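Local coordinates for protein OBCA, Oxalate Biosynthetic Component A (PDB 4NNB) that belongs to the oxalate biosynthetic component A family and has a TIM-barrel domain, with a magnesium ion and an oxaloacetate ion bound in the model, at residues A[457-462]-A[507-512]. Sequence-based numbering, arbitrary orientation.
Sequences LLVDVA and LGRGAT
Carboxylate oxygen OD1 of D460 is gripped by both terminal nitrogens of R509, in a salt bridge that joins helix 458-465 to the turn after helix 495-507. R509 NH2 meets D460 OD1 nearly end-on at 2.5 Å, shorter than normal and so of doubtful exact length; the oxygen lies 20° out of the guanidinium plane, and R509 NH1 adds a weak bond to D460 OD1 at 3.1 Å. The planes are 46° apart and OD1 alone takes both nitrogens, so the pair is not the flat two-by-two kind. A short acid suits the helix, its OD2 serving H419; R509 NH1 also bridges to E505, so the arginine's charge is probably shared between two acids. V459 gives the flat group an apolar floor: its CG1, anti to the backbone N (chi1 173°), sits over the centre of one guanidinium face, 3.7 Å from R509 CZ. Arginine suits the exposed turn because its long chain, bent at chi2, spans to the helix. G510, C-prime residue of the Schellman motif ending helix 495-507, has positive phi, which favours glycine. In the barrel, V459 packs on V502 and L506, L457 and V461 touch helix 416-440, and L458, V461 and A462 reach the strands, while T512 pairs with L6.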
ATOM      1  N   LEU A 457      -9.615 -12.513  -2.704  1.00 31.78           N
ATOM      2  CA  LEU A 457     -10.725 -12.440  -3.645  1.00 31.04           C
ATOM      3  C   LEU A 457     -10.294 -11.983  -5.029  1.00 32.55           C
ATOM      4  O   LEU A 457     -11.034 -12.169  -5.995  1.00 32.19           O
ATOM      5  CB  LEU A 457     -11.781 -11.454  -3.128  1.00 29.60           C
ATOM      6  CG  LEU A 457     -12.427 -11.744  -1.781  1.00 34.43           C
ATOM      7  CD1 LEU A 457     -13.315 -10.588  -1.364  1.00 31.57           C
ATOM      8  CD2 LEU A 457     -13.234 -13.036  -1.863  1.00 35.46           C
ATOM      9  N   LEU A 458      -9.109 -11.374  -5.126  1.00 31.41           N
ATOM     10  CA  LEU A 458      -8.692 -10.667  -6.347  1.00 31.32           C
ATOM     11  C   LEU A 458      -8.878 -11.438  -7.640  1.00 34.29           C
ATOM     12  O   LEU A 458      -9.519 -10.950  -8.574  1.00 28.07           O
ATOM     13  CB  LEU A 458      -7.226 -10.245  -6.264  1.00 31.72           C
ATOM     14  CG  LEU A 458      -6.896  -8.835  -5.799  1.00 36.81           C
ATOM     15  CD1 LEU A 458      -5.386  -8.655  -5.872  1.00 30.34           C
ATOM     16  CD2 LEU A 458      -7.633  -7.773  -6.631  1.00 27.64           C
ATOM     17  N   VAL A 459      -8.292 -12.629  -7.708  1.00 30.63           N
ATOM     18  CA  VAL A 459      -8.344 -13.405  -8.938  1.00 31.60           C
ATOM     19  C   VAL A 459      -9.751 -13.914  -9.259  1.00 31.18           C
ATOM     20  O   VAL A 459     -10.187 -13.807 -10.403  1.00 32.93           O
ATOM     21  CB  VAL A 459      -7.317 -14.553  -8.934  1.00 36.29           C
ATOM     22  CG1 VAL A 459      -7.507 -15.451 -10.157  1.00 35.87           C
ATOM     23  CG2 VAL A 459      -5.915 -13.977  -8.908  1.00 30.40           C
ATOM     24  N   ASP A 460     -10.462 -14.450  -8.269  1.00 29.24           N
ATOM     25  CA  ASP A 460     -11.806 -14.968  -8.529  1.00 35.58           C
ATOM     26  C   ASP A 460     -12.732 -13.852  -9.022  1.00 38.46           C
ATOM     27  O   ASP A 460     -13.464 -14.030 -10.000  1.00 34.61           O
ATOM     28  CB  ASP A 460     -12.412 -15.611  -7.285  1.00 35.93           C
ATOM     29  CG  ASP A 460     -11.808 -16.974  -6.968  1.00 40.14           C
ATOM     30  OD1 ASP A 460     -11.292 -17.642  -7.888  1.00 45.11           O
ATOM     31  OD2 ASP A 460     -11.855 -17.368  -5.789  1.00 45.42           O
ATOM     32  N   VAL A 461     -12.687 -12.706  -8.343  1.00 31.07           N
ATOM     33  CA  VAL A 461     -13.544 -11.576  -8.697  1.00 33.15           C
ATOM     34  C   VAL A 461     -13.216 -11.030 -10.077  1.00 30.76           C
ATOM     35  O   VAL A 461     -14.112 -10.750 -10.870  1.00 30.92           O
ATOM     36  CB  VAL A 461     -13.451 -10.447  -7.659  1.00 30.87           C
ATOM     37  CG1 VAL A 461     -14.174  -9.194  -8.152  1.00 32.81           C
ATOM     38  CG2 VAL A 461     -14.034 -10.899  -6.346  1.00 30.43           C
ATOM     39  N   ALA A 462     -11.928 -10.898 -10.380  1.00 29.90           N
ATOM     40  CA  ALA A 462     -11.519 -10.340 -11.661  1.00 28.20           C
ATOM     41  C   ALA A 462     -11.892 -11.262 -12.823  1.00 38.32           C
ATOM     42  O   ALA A 462     -12.325 -10.812 -13.896  1.00 31.66           O
ATOM     43  CB  ALA A 462     -10.028 -10.065 -11.665  1.00 31.74           C
ATOM     44  N   LEU A 507      -1.796 -17.697 -13.986  1.00 37.95           N
ATOM     45  CA  LEU A 507      -1.333 -18.754 -14.879  1.00 44.56           C
ATOM     46  C   LEU A 507      -1.923 -20.124 -14.513  1.00 43.97           C
ATOM     47  O   LEU A 507      -2.235 -20.927 -15.387  1.00 47.97           O
ATOM     48  CB  LEU A 507       0.192 -18.804 -14.881  1.00 40.23           C
ATOM     49  CG  LEU A 507       0.860 -17.661 -15.636  1.00 43.34           C
ATOM     50  CD1 LEU A 507       2.380 -17.735 -15.498  1.00 39.94           C
ATOM     51  CD2 LEU A 507       0.444 -17.689 -17.096  1.00 41.92           C
ATOM     52  N   GLY A 508      -2.103 -20.365 -13.222  1.00 41.85           N
ATOM     53  CA  GLY A 508      -2.714 -21.598 -12.754  1.00 48.57           C
ATOM     54  C   GLY A 508      -4.189 -21.762 -13.085  1.00 51.41           C
ATOM     55  O   GLY A 508      -4.760 -22.833 -12.852  1.00 48.01           O
ATOM     56  N   ARG A 509      -4.818 -20.713 -13.612  1.00 47.18           N
ATOM     57  CA  ARG A 509      -6.222 -20.802 -14.014  1.00 46.37           C
ATOM     58  C   ARG A 509      -6.367 -20.606 -15.511  1.00 44.42           C
ATOM     59  O   ARG A 509      -7.447 -20.281 -15.999  1.00 52.40           O
ATOM     60  CB  ARG A 509      -7.071 -19.765 -13.283  1.00 49.06           C
ATOM     61  CG  ARG A 509      -6.747 -19.623 -11.819  1.00 44.16           C
ATOM     62  CD  ARG A 509      -7.848 -20.134 -10.917  1.00 52.35           C
ATOM     63  NE  ARG A 509      -7.671 -19.593  -9.575  1.00 56.90           N
ATOM     64  CZ  ARG A 509      -8.525 -18.766  -8.984  1.00 52.52           C
ATOM     65  NH1 ARG A 509      -8.266 -18.316  -7.764  1.00 50.05           N
ATOM     66  NH2 ARG A 509      -9.643 -18.405  -9.610  1.00 49.20           N
ATOM     67  N   GLY A 510      -5.271 -20.788 -16.238  1.00 39.63           N
ATOM     68  CA  GLY A 510      -5.301 -20.687 -17.683  1.00 44.63           C
ATOM     69  C   GLY A 510      -5.475 -19.280 -18.223  1.00 47.70           C
ATOM     70  O   GLY A 510      -6.046 -19.093 -19.295  1.00 46.21           O
ATOM     71  N   ALA A 511      -4.977 -18.282 -17.495  1.00 44.64           N
ATOM     72  CA  ALA A 511      -4.973 -16.923 -18.019  1.00 37.99           C
ATOM     73  C   ALA A 511      -3.632 -16.615 -18.661  1.00 41.29           C
ATOM     74  O   ALA A 511      -2.608 -17.189 -18.289  1.00 44.64           O
ATOM     75  CB  ALA A 511      -5.299 -15.906 -16.919  1.00 37.80           C
ATOM     76  N   THR A 512      -3.648 -15.716 -19.636  1.00 40.67           N
ATOM     77  CA  THR A 512      -2.431 -15.210 -20.254  1.00 44.11           C
ATOM     78  C   THR A 512      -2.071 -13.868 -19.603  1.00 45.22           C
ATOM     79  O   THR A 512      -2.959 -13.097 -19.239  1.00 40.22           O
ATOM     80  CB  THR A 512      -2.640 -15.001 -21.767  1.00 47.88           C
ATOM     81  OG1 THR A 512      -3.125 -16.217 -22.353  1.00 57.27           O
ATOM     82  CG2 THR A 512      -1.342 -14.587 -22.454  1.00 45.34           C
TER